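Local coordinates for Udp-n-acetylglucosamine pyrophosphorylase (Trypanosoma brucei, PDB 4BQH), which probably catalyses the formation of UDP-N-acetylglucosamine and diphosphate from UTP and N-acetylglucosamine 1-phosphate, as a nucleotidyltransferase of the UDPGP type 1 family, at residues S81-S86 with R424-D429; K99-V104 with I294-E299; V305-P310 with I357-C362. All coordinates share one frame; numbering follows the deposited sequence.

Contact 1 (S81-S86 with R424-D429); sequences SFFDIS and RIMQVD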
ATOM      1  N   SER A  81      16.944 -18.492  -2.076  1.00 23.35           N
ATOM      2  CA  SER A  81      15.721 -19.134  -1.513  1.00 20.53           C
ATOM      3  C   SER A  81      14.362 -18.512  -1.901  1.00 21.35           C
ATOM      4  O   SER A  81      13.311 -19.090  -1.636  1.00 21.89           O
ATOM      5  CB  SER A  81      15.818 -19.225   0.012  1.00 21.75           C
ATOM      6  OG  SER A  81      15.645 -17.941   0.623  1.00 21.81           O
ATOM      7  N   PHE A  82      14.385 -17.338  -2.528  1.00 17.74           N
ATOM      8  CA  PHE A  82      13.163 -16.580  -2.799  1.00 15.80           C
ATOM      9  C   PHE A  82      13.071 -16.313  -4.296  1.00 14.39           C
ATOM     10  O   PHE A  82      14.082 -16.366  -4.993  1.00 14.03           O
ATOM     11  CB  PHE A  82      13.178 -15.267  -2.010  1.00 15.11           C
ATOM     12  CG  PHE A  82      14.458 -14.484  -2.144  1.00 14.78           C
ATOM     13  CD1 PHE A  82      14.623 -13.543  -3.169  1.00 14.95           C
ATOM     14  CD2 PHE A  82      15.506 -14.677  -1.241  1.00 15.07           C
ATOM     15  CE1 PHE A  82      15.812 -12.807  -3.280  1.00 15.07           C
ATOM     16  CE2 PHE A  82      16.687 -13.959  -1.351  1.00 15.30           C
ATOM     17  CZ  PHE A  82      16.840 -13.023  -2.362  1.00 16.03           C
ATOM     18  N   PHE A  83      11.873 -16.000  -4.781  1.00 13.25           N
ATOM     19  CA  PHE A  83      11.655 -15.718  -6.199  1.00 12.06           C
ATOM     20  C   PHE A  83      12.266 -14.341  -6.480  1.00 12.54           C
ATOM     21  O   PHE A  83      11.846 -13.334  -5.875  1.00 11.98           O
ATOM     22  CB  PHE A  83      10.141 -15.719  -6.441  1.00 12.40           C
ATOM     23  CG  PHE A  83       9.714 -15.632  -7.889  1.00 12.14           C
ATOM     24  CD1 PHE A  83      10.470 -16.200  -8.919  1.00 12.87           C
ATOM     25  CD2 PHE A  83       8.514 -15.009  -8.200  1.00 12.73           C
ATOM     26  CE1 PHE A  83      10.032 -16.124 -10.246  1.00 12.36           C
ATOM     27  CE2 PHE A  83       8.065 -14.931  -9.513  1.00 13.33           C
ATOM     28  CZ  PHE A  83       8.832 -15.485 -10.534  1.00 12.26           C
ATOM     29  N   ASP A  84      13.267 -14.311  -7.359  1.00 11.25           N
ATOM     30  CA  ASP A  84      13.996 -13.087  -7.642  1.00 12.26           C
ATOM     31  C   ASP A  84      13.824 -12.704  -9.117  1.00 11.92           C
ATOM     32  O   ASP A  84      14.378 -13.332  -9.999  1.00 12.76           O
ATOM     33  CB  ASP A  84      15.465 -13.243  -7.244  1.00 12.71           C
ATOM     34  CG  ASP A  84      16.238 -11.921  -7.253  1.00 12.70           C
ATOM     35  OD1 ASP A  84      15.822 -10.973  -7.940  1.00 12.74           O
ATOM     36  OD2 ASP A  84      17.257 -11.840  -6.535  1.00 14.05           O
ATOM     37  N   ILE A  85      13.045 -11.660  -9.359  1.00 11.78           N
ATOM     38  CA  ILE A  85      12.851 -11.147 -10.708  1.00 12.24           C
ATOM     39  C   ILE A  85      13.356  -9.695 -10.824  1.00 12.07           C
ATOM     40  O   ILE A  85      12.822  -8.897 -11.579  1.00 12.92           O
ATOM     41  CB  ILE A  85      11.388 -11.346 -11.155  1.00 13.02           C
ATOM     42  CG1 ILE A  85      10.412 -10.709 -10.165  1.00 13.45           C
ATOM     43  CG2 ILE A  85      11.090 -12.835 -11.275  1.00 12.92           C
ATOM     44  CD1 ILE A  85       8.954 -10.774 -10.584  1.00 14.81           C
ATOM     45  N   SER A  86      14.447  -9.405 -10.118  1.00 11.77           N
ATOM     46  CA  SER A  86      14.866  -8.023  -9.849  1.00 12.74           C
ATOM     47  C   SER A  86      15.711  -7.383 -10.953  1.00 14.11           C
ATOM     48  O   SER A  86      16.100  -6.231 -10.826  1.00 14.48           O
ATOM     49  CB  SER A  86      15.563  -7.904  -8.481  1.00 12.94           C
ATOM     50  OG  SER A  86      16.786  -8.633  -8.468  1.00 13.66           O
ATOM     51  N   ARG A 424       6.272 -15.885   1.821  1.00  9.01           N
ATOM     52  CA  ARG A 424       7.180 -15.829   0.674  1.00  8.91           C
ATOM     53  C   ARG A 424       7.641 -14.400   0.390  1.00  8.86           C
ATOM     54  O   ARG A 424       6.932 -13.420   0.663  1.00  8.63           O
ATOM     55  CB  ARG A 424       6.508 -16.393  -0.578  1.00  8.99           C
ATOM     56  CG  ARG A 424       6.089 -17.873  -0.495  1.00  9.55           C
ATOM     57  CD  ARG A 424       7.340 -18.733  -0.566  1.00 10.40           C
ATOM     58  NE  ARG A 424       7.033 -20.174  -0.508  1.00 10.72           N
ATOM     59  CZ  ARG A 424       7.002 -20.906   0.599  1.00 12.01           C
ATOM     60  NH1 ARG A 424       7.222 -20.356   1.799  1.00 11.60           N
ATOM     61  NH2 ARG A 424       6.723 -22.212   0.505  1.00 12.43           N
ATOM     62  N   ILE A 425       8.844 -14.310  -0.160  1.00  9.01           N
ATOM     63  CA  ILE A 425       9.428 -13.043  -0.615  1.00  8.95           C
ATOM     64  C   ILE A 425       9.490 -13.072  -2.134  1.00  9.40           C
ATOM     65  O   ILE A 425       9.897 -14.095  -2.731  1.00  9.25           O
ATOM     66  CB  ILE A 425      10.866 -12.911  -0.092  1.00  9.37           C
ATOM     67  CG1 ILE A 425      10.832 -12.622   1.422  1.00  9.82           C
ATOM     68  CG2 ILE A 425      11.620 -11.805  -0.862  1.00  9.52           C
ATOM     69  CD1 ILE A 425      12.174 -12.778   2.128  1.00 10.21           C
ATOM     70  N   MET A 426       9.116 -11.955  -2.763  1.00  9.52           N
ATOM     71  CA  MET A 426       9.316 -11.770  -4.204  1.00 10.48           C
ATOM     72  C   MET A 426      10.213 -10.531  -4.374  1.00 10.12           C
ATOM     73  O   MET A 426       9.798  -9.424  -4.074  1.00  9.95           O
ATOM     74  CB  MET A 426       7.975 -11.613  -4.938  1.00 11.91           C
ATOM     75  CG  MET A 426       8.116 -11.562  -6.461  1.00 14.46           C
ATOM     76  SD  MET A 426       6.485 -11.707  -7.249  1.00 20.88           S
ATOM     77  CE  MET A 426       5.861 -10.110  -7.022  1.00 17.80           C
ATOM     78  N   GLN A 427      11.455 -10.757  -4.786  1.00 10.13           N
ATOM     79  CA  GLN A 427      12.425  -9.670  -4.951  1.00 10.13           C
ATOM     80  C   GLN A 427      12.219  -9.097  -6.357  1.00  9.96           C
ATOM     81  O   GLN A 427      12.359  -9.816  -7.329  1.00 10.13           O
ATOM     82  CB  GLN A 427      13.854 -10.189  -4.763  1.00 10.70           C
ATOM     83  CG  GLN A 427      14.947  -9.112  -4.897  1.00 11.52           C
ATOM     84  CD  GLN A 427      15.454  -8.587  -3.556  1.00 12.43           C
ATOM     85  OE1 GLN A 427      14.671  -8.172  -2.694  1.00 13.21           O
ATOM     86  NE2 GLN A 427      16.778  -8.597  -3.384  1.00 12.24           N
ATOM     87  N   VAL A 428      11.887  -7.811  -6.433  1.00  9.75           N
ATOM     88  CA  VAL A 428      11.505  -7.161  -7.689  1.00  9.97           C
ATOM     89  C   VAL A 428      12.467  -6.013  -8.026  1.00 10.10           C
ATOM     90  O   VAL A 428      13.266  -5.591  -7.197  1.00  9.38           O
ATOM     91  CB  VAL A 428      10.034  -6.645  -7.682  1.00 10.44           C
ATOM     92  CG1 VAL A 428       9.052  -7.792  -7.491  1.00 10.58           C
ATOM     93  CG2 VAL A 428       9.812  -5.557  -6.616  1.00 10.76           C
ATOM     94  N   ASP A 429      12.337  -5.526  -9.257  1.00 11.08           N
ATOM     95  CA  ASP A 429      13.135  -4.466  -9.821  1.00 12.53           C
ATOM     96  C   ASP A 429      12.621  -3.107  -9.316  1.00 11.76           C
ATOM     97  O   ASP A 429      11.544  -2.673  -9.714  1.00 11.33           O
ATOM     98  CB  ASP A 429      12.975  -4.594 -11.352  1.00 14.77           C
ATOM     99  CG  ASP A 429      14.048  -3.883 -12.131  1.00 17.57           C
ATOM    100  OD1 ASP A 429      14.406  -2.741 -11.750  1.00 18.51           O
ATOM    101  OD2 ASP A 429      14.497  -4.480 -13.166  1.00 19.55           O
TER
HETATM  102  O   HOH W   1      18.665  -9.739  -5.346  1.00 14.81           O
HETATM  103  O   HOH W   2      10.581  -6.998 -11.166  1.00 16.41           O

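Contact 2 (K99-V104 with I294-E299); sequences KNLEAV and IGYAIE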
ATOM      1  N   LYS A  99       5.491 -16.132 -17.066  1.00 13.80           N
ATOM      2  CA  LYS A  99       4.297 -16.178 -17.895  1.00 14.97           C
ATOM      3  C   LYS A  99       3.244 -17.126 -17.311  1.00 14.21           C
ATOM      4  O   LYS A  99       2.026 -16.832 -17.340  1.00 14.17           O
ATOM      5  CB  LYS A  99       4.664 -16.637 -19.319  1.00 17.67           C
ATOM      6  CG  LYS A  99       3.521 -16.549 -20.329  1.00 21.77           C
ATOM      7  CD  LYS A  99       4.022 -16.723 -21.768  1.00 26.52           C
ATOM      8  CE  LYS A  99       4.876 -15.520 -22.206  1.00 29.00           C
ATOM      9  NZ  LYS A  99       5.097 -15.500 -23.681  1.00 31.88           N
ATOM     10  N   ASN A 100       3.695 -18.254 -16.777  1.00 12.89           N
ATOM     11  CA  ASN A 100       2.750 -19.199 -16.206  1.00 12.76           C
ATOM     12  C   ASN A 100       2.098 -18.669 -14.911  1.00 12.21           C
ATOM     13  O   ASN A 100       0.901 -18.876 -14.692  1.00 12.06           O
ATOM     14  CB  ASN A 100       3.410 -20.543 -15.975  1.00 13.81           C
ATOM     15  CG  ASN A 100       3.687 -21.287 -17.272  1.00 14.98           C
ATOM     16  OD1 ASN A 100       4.564 -22.152 -17.323  1.00 17.56           O
ATOM     17  ND2 ASN A 100       2.936 -20.960 -18.315  1.00 15.64           N
ATOM     18  N   LEU A 101       2.884 -17.985 -14.086  1.00 11.00           N
ATOM     19  CA  LEU A 101       2.349 -17.385 -12.856  1.00 10.72           C
ATOM     20  C   LEU A 101       1.356 -16.275 -13.210  1.00 10.64           C
ATOM     21  O   LEU A 101       0.328 -16.107 -12.556  1.00 10.41           O
ATOM     22  CB  LEU A 101       3.491 -16.822 -11.991  1.00 10.63           C
ATOM     23  CG  LEU A 101       4.369 -17.876 -11.288  1.00 10.42           C
ATOM     24  CD1 LEU A 101       5.561 -17.188 -10.633  1.00 10.87           C
ATOM     25  CD2 LEU A 101       3.605 -18.674 -10.229  1.00 10.47           C
ATOM     26  N   GLU A 102       1.702 -15.501 -14.232  1.00 11.02           N
ATOM     27  CA  GLU A 102       0.849 -14.415 -14.694  1.00 12.21           C
ATOM     28  C   GLU A 102      -0.546 -14.925 -15.105  1.00 11.87           C
ATOM     29  O   GLU A 102      -1.567 -14.325 -14.755  1.00 11.31           O
ATOM     30  CB  GLU A 102       1.536 -13.672 -15.848  1.00 13.95           C
ATOM     31  CG  GLU A 102       0.668 -12.599 -16.475  1.00 16.29           C
ATOM     32  CD  GLU A 102       1.332 -11.948 -17.676  1.00 20.14           C
ATOM     33  OE1 GLU A 102       1.379 -12.576 -18.763  1.00 24.01           O
ATOM     34  OE2 GLU A 102       1.807 -10.817 -17.534  1.00 22.47           O
ATOM     35  N   ALA A 103      -0.579 -16.033 -15.846  1.00 12.12           N
ATOM     36  CA  ALA A 103      -1.857 -16.649 -16.247  1.00 11.76           C
ATOM     37  C   ALA A 103      -2.702 -17.070 -15.030  1.00 11.89           C
ATOM     38  O   ALA A 103      -3.939 -16.855 -15.002  1.00 11.58           O
ATOM     39  CB  ALA A 103      -1.605 -17.840 -17.146  1.00 13.15           C
ATOM     40  N   VAL A 104      -2.047 -17.637 -14.015  1.00 10.79           N
ATOM     41  CA  VAL A 104      -2.732 -18.006 -12.767  1.00 10.91           C
ATOM     42  C   VAL A 104      -3.341 -16.764 -12.096  1.00 10.50           C
ATOM     43  O   VAL A 104      -4.473 -16.789 -11.623  1.00 10.20           O
ATOM     44  CB  VAL A 104      -1.788 -18.737 -11.780  1.00 10.98           C
ATOM     45  CG1 VAL A 104      -2.469 -18.992 -10.436  1.00 11.44           C
ATOM     46  CG2 VAL A 104      -1.324 -20.061 -12.382  1.00 11.03           C
ATOM     47  N   ILE A 294       0.125 -12.271  -7.584  1.00  7.96           N
ATOM     48  CA  ILE A 294      -1.041 -13.111  -7.251  1.00  8.29           C
ATOM     49  C   ILE A 294      -0.817 -14.590  -7.589  1.00  8.08           C
ATOM     50  O   ILE A 294      -1.115 -15.469  -6.769  1.00  7.62           O
ATOM     51  CB  ILE A 294      -2.306 -12.567  -7.938  1.00  8.77           C
ATOM     52  CG1 ILE A 294      -2.633 -11.158  -7.388  1.00  9.04           C
ATOM     53  CG2 ILE A 294      -3.500 -13.524  -7.766  1.00  8.63           C
ATOM     54  CD1 ILE A 294      -3.565 -10.378  -8.331  1.00  9.48           C
ATOM     55  N   GLY A 295      -0.306 -14.848  -8.782  1.00  8.02           N
ATOM     56  CA  GLY A 295      -0.031 -16.227  -9.223  1.00  8.49           C
ATOM     57  C   GLY A 295       1.004 -16.903  -8.333  1.00  8.35           C
ATOM     58  O   GLY A 295       0.854 -18.073  -7.948  1.00  8.31           O
ATOM     59  N   TYR A 296       2.035 -16.148  -7.960  1.00  8.42           N
ATOM     60  CA  TYR A 296       3.053 -16.656  -7.033  1.00  8.64           C
ATOM     61  C   TYR A 296       2.428 -17.028  -5.688  1.00  8.69           C
ATOM     62  O   TYR A 296       2.716 -18.099  -5.132  1.00  8.61           O
ATOM     63  CB  TYR A 296       4.136 -15.585  -6.839  1.00  9.36           C
ATOM     64  CG  TYR A 296       5.317 -15.979  -5.981  1.00  9.75           C
ATOM     65  CD1 TYR A 296       6.083 -17.134  -6.243  1.00  9.87           C
ATOM     66  CD2 TYR A 296       5.721 -15.139  -4.950  1.00 10.23           C
ATOM     67  CE1 TYR A 296       7.197 -17.444  -5.444  1.00 10.84           C
ATOM     68  CE2 TYR A 296       6.816 -15.441  -4.144  1.00 10.79           C
ATOM     69  CZ  TYR A 296       7.541 -16.580  -4.388  1.00 11.09           C
ATOM     70  OH  TYR A 296       8.622 -16.794  -3.561  1.00 11.83           O
ATOM     71  N   ALA A 297       1.575 -16.169  -5.140  1.00  8.26           N
ATOM     72  CA  ALA A 297       0.941 -16.500  -3.863  1.00  8.69           C
ATOM     73  C   ALA A 297       0.130 -17.790  -3.977  1.00  8.88           C
ATOM     74  O   ALA A 297       0.193 -18.644  -3.104  1.00  9.18           O
ATOM     75  CB  ALA A 297       0.047 -15.360  -3.391  1.00  8.70           C
ATOM     76  N   ILE A 298      -0.607 -17.916  -5.076  1.00  8.91           N
ATOM     77  CA  ILE A 298      -1.490 -19.071  -5.266  1.00  9.08           C
ATOM     78  C   ILE A 298      -0.678 -20.364  -5.407  1.00  9.39           C
ATOM     79  O   ILE A 298      -0.971 -21.370  -4.723  1.00  9.45           O
ATOM     80  CB  ILE A 298      -2.424 -18.858  -6.457  1.00  9.15           C
ATOM     81  CG1 ILE A 298      -3.472 -17.793  -6.081  1.00  9.39           C
ATOM     82  CG2 ILE A 298      -3.133 -20.172  -6.832  1.00  9.36           C
ATOM     83  CD1 ILE A 298      -4.283 -17.246  -7.238  1.00 10.13           C
ATOM     84  N   GLU A 299       0.333 -20.332  -6.272  1.00 10.01           N
ATOM     85  CA  GLU A 299       1.128 -21.538  -6.558  1.00 10.87           C
ATOM     86  C   GLU A 299       1.983 -21.945  -5.371  1.00 11.34           C
ATOM     87  O   GLU A 299       2.219 -23.157  -5.160  1.00 12.54           O
ATOM     88  CB  GLU A 299       1.941 -21.357  -7.860  1.00 11.64           C
ATOM     89  CG  GLU A 299       1.044 -21.265  -9.111  1.00 13.28           C
ATOM     90  CD  GLU A 299       0.220 -22.535  -9.392  1.00 14.31           C
ATOM     91  OE1 GLU A 299       0.691 -23.654  -9.139  1.00 15.49           O
ATOM     92  OE2 GLU A 299      -0.926 -22.411  -9.850  1.00 16.53           O
TER

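Contact 3 (V305-P310 with I357-C362); sequences VVKTCP and ISSNLC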
ATOM      1  N   VAL A 305       2.732 -12.805   0.952  1.00  7.35           N
ATOM      2  CA  VAL A 305       3.876 -12.590   0.070  1.00  7.65           C
ATOM      3  C   VAL A 305       4.258 -11.126   0.191  1.00  7.74           C
ATOM      4  O   VAL A 305       3.377 -10.257   0.149  1.00  8.47           O
ATOM      5  CB  VAL A 305       3.560 -12.897  -1.413  1.00  7.57           C
ATOM      6  CG1 VAL A 305       4.832 -12.811  -2.231  1.00  7.42           C
ATOM      7  CG2 VAL A 305       2.974 -14.303  -1.558  1.00  7.40           C
ATOM      8  N   VAL A 306       5.555 -10.861   0.394  1.00  7.79           N
ATOM      9  CA  VAL A 306       6.040  -9.482   0.409  1.00  8.31           C
ATOM     10  C   VAL A 306       6.888  -9.213  -0.822  1.00  8.18           C
ATOM     11  O   VAL A 306       7.669 -10.090  -1.298  1.00  8.23           O
ATOM     12  CB  VAL A 306       6.846  -9.136   1.685  1.00  8.14           C
ATOM     13  CG1 VAL A 306       5.962  -9.355   2.924  1.00  8.63           C
ATOM     14  CG2 VAL A 306       8.113  -9.984   1.776  1.00  8.65           C
ATOM     15  N   LYS A 307       6.735  -8.005  -1.358  1.00  8.42           N
ATOM     16  CA  LYS A 307       7.687  -7.561  -2.375  1.00  9.16           C
ATOM     17  C   LYS A 307       8.829  -6.804  -1.728  1.00  9.52           C
ATOM     18  O   LYS A 307       8.621  -5.992  -0.829  1.00  9.85           O
ATOM     19  CB  LYS A 307       7.024  -6.637  -3.397  1.00  9.79           C
ATOM     20  CG  LYS A 307       6.324  -7.403  -4.496  1.00 10.73           C
ATOM     21  CD  LYS A 307       5.797  -6.392  -5.515  1.00 10.82           C
ATOM     22  CE  LYS A 307       5.136  -7.118  -6.670  1.00 11.80           C
ATOM     23  NZ  LYS A 307       4.370  -6.157  -7.529  1.00 11.69           N
ATOM     24  N   THR A 308      10.031  -7.051  -2.220  1.00  8.98           N
ATOM     25  CA  THR A 308      11.244  -6.438  -1.659  1.00  9.65           C
ATOM     26  C   THR A 308      12.143  -6.049  -2.816  1.00  9.88           C
ATOM     27  O   THR A 308      11.966  -6.551  -3.926  1.00  9.45           O
ATOM     28  CB  THR A 308      11.998  -7.427  -0.757  1.00  9.84           C
ATOM     29  OG1 THR A 308      12.300  -8.623  -1.496  1.00 10.96           O
ATOM     30  CG2 THR A 308      11.116  -7.806   0.443  1.00  9.60           C
ATOM     31  N   CYS A 309      13.100  -5.165  -2.556  1.00 10.72           N
ATOM     32  CA  CYS A 309      14.073  -4.746  -3.570  1.00 11.02           C
ATOM     33  C   CYS A 309      15.491  -4.839  -2.980  1.00 10.86           C
ATOM     34  O   CYS A 309      15.662  -4.647  -1.775  1.00 10.01           O
ATOM     35  CB  CYS A 309      13.802  -3.278  -3.961  1.00 12.55           C
ATOM     36  SG  CYS A 309      12.220  -3.089  -4.818  1.00 15.94           S
ATOM     37  N   PRO A 310      16.511  -5.082  -3.823  1.00 10.88           N
ATOM     38  CA  PRO A 310      17.879  -4.940  -3.320  1.00 11.20           C
ATOM     39  C   PRO A 310      18.110  -3.524  -2.741  1.00 11.58           C
ATOM     40  O   PRO A 310      17.537  -2.545  -3.242  1.00 11.61           O
ATOM     41  CB  PRO A 310      18.759  -5.137  -4.570  1.00 11.46           C
ATOM     42  CG  PRO A 310      17.864  -5.696  -5.633  1.00 11.77           C
ATOM     43  CD  PRO A 310      16.454  -5.358  -5.274  1.00 11.32           C
ATOM     44  N   ILE A 357       9.530  -2.552   0.705  1.00 11.85           N
ATOM     45  CA  ILE A 357       8.891  -1.462  -0.058  1.00 12.17           C
ATOM     46  C   ILE A 357       7.378  -1.339   0.256  1.00 12.25           C
ATOM     47  O   ILE A 357       6.623  -0.675  -0.469  1.00 12.58           O
ATOM     48  CB  ILE A 357       9.171  -1.551  -1.580  1.00 12.76           C
ATOM     49  CG1 ILE A 357       8.596  -2.837  -2.191  1.00 13.01           C
ATOM     50  CG2 ILE A 357      10.682  -1.453  -1.847  1.00 13.02           C
ATOM     51  CD1 ILE A 357       8.306  -2.716  -3.677  1.00 13.95           C
ATOM     52  N   SER A 358       6.955  -1.948   1.358  1.00 11.77           N
ATOM     53  CA  SER A 358       5.570  -1.871   1.849  1.00 12.14           C
ATOM     54  C   SER A 358       4.570  -2.246   0.759  1.00 11.43           C
ATOM     55  O   SER A 358       3.594  -1.529   0.508  1.00 11.72           O
ATOM     56  CB  SER A 358       5.248  -0.491   2.447  1.00 14.46           C
ATOM     57  OG  SER A 358       6.251  -0.172   3.380  1.00 16.79           O
ATOM     58  N   SER A 359       4.821  -3.378   0.119  1.00 10.41           N
ATOM     59  CA  SER A 359       3.919  -3.897  -0.885  1.00 10.67           C
ATOM     60  C   SER A 359       3.686  -5.374  -0.543  1.00 10.77           C
ATOM     61  O   SER A 359       4.621  -6.176  -0.613  1.00 10.23           O
ATOM     62  CB  SER A 359       4.555  -3.763  -2.260  1.00 11.17           C
ATOM     63  OG  SER A 359       3.693  -4.312  -3.237  1.00 12.56           O
ATOM     64  N   ASN A 360       2.458  -5.713  -0.155  1.00 10.81           N
ATOM     65  CA  ASN A 360       2.148  -7.038   0.392  1.00 10.76           C
ATOM     66  C   ASN A 360       0.934  -7.654  -0.268  1.00 10.58           C
ATOM     67  O   ASN A 360       0.039  -6.949  -0.744  1.00 10.08           O
ATOM     68  CB  ASN A 360       1.831  -7.009   1.901  1.00 12.52           C
ATOM     69  CG  ASN A 360       2.882  -6.310   2.749  1.00 13.73           C
ATOM     70  OD1 ASN A 360       4.096  -6.338   2.485  1.00 14.67           O
ATOM     71  ND2 ASN A 360       2.417  -5.746   3.827  1.00 14.56           N
ATOM     72  N   LEU A 361       0.903  -8.981  -0.283  1.00  9.85           N
ATOM     73  CA  LEU A 361      -0.293  -9.685  -0.724  1.00  9.78           C
ATOM     74  C   LEU A 361      -0.639 -10.680   0.368  1.00 10.08           C
ATOM     75  O   LEU A 361       0.175 -11.534   0.707  1.00 10.04           O
ATOM     76  CB  LEU A 361      -0.015 -10.381  -2.061  1.00 10.62           C
ATOM     77  CG  LEU A 361      -1.211 -11.083  -2.691  1.00 11.47           C
ATOM     78  CD1 LEU A 361      -2.234 -10.081  -3.193  1.00 11.46           C
ATOM     79  CD2 LEU A 361      -0.740 -11.892  -3.870  1.00 12.74           C
ATOM     80  N   CYS A 362      -1.832 -10.568   0.944  1.00  9.60           N
ATOM     81  CA  CYS A 362      -2.193 -11.417   2.062  1.00  9.58           C
ATOM     82  C   CYS A 362      -3.465 -12.185   1.755  1.00  9.32           C
ATOM     83  O   CYS A 362      -4.377 -11.634   1.143  1.00  9.32           O
ATOM     84  CB  CYS A 362      -2.449 -10.569   3.300  1.00 10.43           C
ATOM     85  SG  CYS A 362      -0.987  -9.648   3.826  1.00 12.98           S
TER
HETATM   86  O   HOH W   3       6.962  -5.250   1.220  1.00 15.62           O
HETATM   87  O   HOH W   4       2.881  -4.314  -6.145  1.00 20.98           O

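Contact 1 (S81-S86 with R424-D429)
F83 and D84 form two successive parallel beta bridges with M426 and Q427, which add strand 83-84 to strand 423-427 in the mixed central sheet of this GT-A-type fold. Three backbone bonds join them. Q427 N gives to F83 O at 2.8 Å, nearly in line with the carbonyl, I85 N reaches Q427 O at a like length, and F83 N to I425 O is long and weak.

Apolar contacts flank the bridges. On the face of F83 and M426 the two side chains run side by side, M426 CG 3.9 Å from F83 CD2, in an oblique Met-aromatic contact; I85 CG2 lies over one face of the F83 ring, toward its rim. F82, ahead of the strand, leans toward the partner: F82 CB is 3.8 Å from I425 CB, and the ring slants across Q427, F82 CE1 3.6 Å from Q427 CB.

Among the polar groups, Q427 sends OE1 to T308 OG1 and NE2 to N353 O, and a water links NE2 to D84 OD2. A second water joins I85 O to D429 N, while the D429 carboxylate forms a salt bridge with R91. D84 closes an Asx turn: OD1 accepts from S86 N at 3.0 Å and, through its syn lone pair, from S86 OG at 2.6 Å.

Contact 2 (K99-V104 with I294-E299)
L101 and V104, one helical turn apart on helix 95-110, straddle G295 of helix 291-300 where the two helices cross almost perpendicularly, at 88°. The segment axes come within 7.4 Å, a close approach for two helices, and G295 makes it possible. It has no side chain, and the backbone of one helix lies directly against that of the other: the absence of a side chain lets L101 O reach to 3.4 Å from G295 CA, in a CA-H...O contact with an angle of 162° at the hydrogen.

Around this tight centre the packing is by methyl groups. L101 CD2 lies against the G295 peptide, 3.6 Å from G295 O, and beside the aliphatic start of E299, 3.8 Å from E299 CG. L101 CD1, the other methyl, is further off, 4.4 Å from Y296 CB. V104 points at the partner helix; the V104 and I298 side chains slant across each other, V104 CG1 3.8 Å from I298 CG2. Another side of helix 291-300 packs on the sheet, A297 touching V305 and L361, while the Y296 ring meets that of F83.

The looser side is that of E299, which is exposed. Its chi2 (-63°) turns CD toward V104, and E299 OE2 lies 3.5 Å from V104 CG2, with a hydrocarbon surface as its neighbour there. With no conventional hydrogen bond or salt bridge between the segments, the crossing rests on the fit of shapes and on dispersion between methyl groups and backbone, supplemented by one weak CA-H...O contact.

Contact 3 (V305-P310 with I357-C362)
V305 and L361 form a hydrogen-bonded antiparallel pair, the two strands running at 164° to each other: V305 N gives to L361 O at 2.9 Å and L361 N to V305 O at 2.8 Å. The next bond, K307 N to S359 O, is nearly straight at 175°. Between them V306 and N360 are the non-hydrogen-bonded pair, and N360 CA makes a CA-H...O contact with V305 O.

Just before S359 the chain turns a corner at S358, and I357, ahead of the corner, points at strand 305-309. I357 CG1 sits between the backbone N and carbonyl carbon (chi1 63°), 3.4 Å from K307 O, while I357 CG2 packs on C309 SG at 3.7 Å. A water bridges the two segments between K307 O and S359 N.

On the face of V305, K307 and L361, the lysine is extended beyond CG and passes S359, K307 CD 3.7 Å from S359 OG. K307 NZ donates to a water 2.7 Å away that also bonds to S359 OG, and forms salt bridges with E433 and D290.

The pair lies in the central mixed sheet, where strand 423-427 runs parallel along the other edge of strand 304-309. Helix 291-300 packs on the V305 and L361 face through F293 and A297; V306, on the opposite face, meets F321 and F407.

How the contacts relate
From the N terminus, the chain passes first through 81-86, whose partner 424-429 comes last and closes contact 1, the widest loop. Helix 95-110 follows, and 294-299 closes contact 2 within that loop. The chain then passes from helix 291-300 through a short connection into strand 304-309, whose later partner 357-362 closes contact 3. Contacts 2 and 3 thus follow in series, both nested inside contact 1, and none cross. In space, strand 304-309 lies between 359-363 and 423-427, so contacts 1 and 3 share a sheet; M426 N bonds to V306 O. Y296 ties contact 2 to contact 1, its OH probably hydrogen-bonded to I425 O.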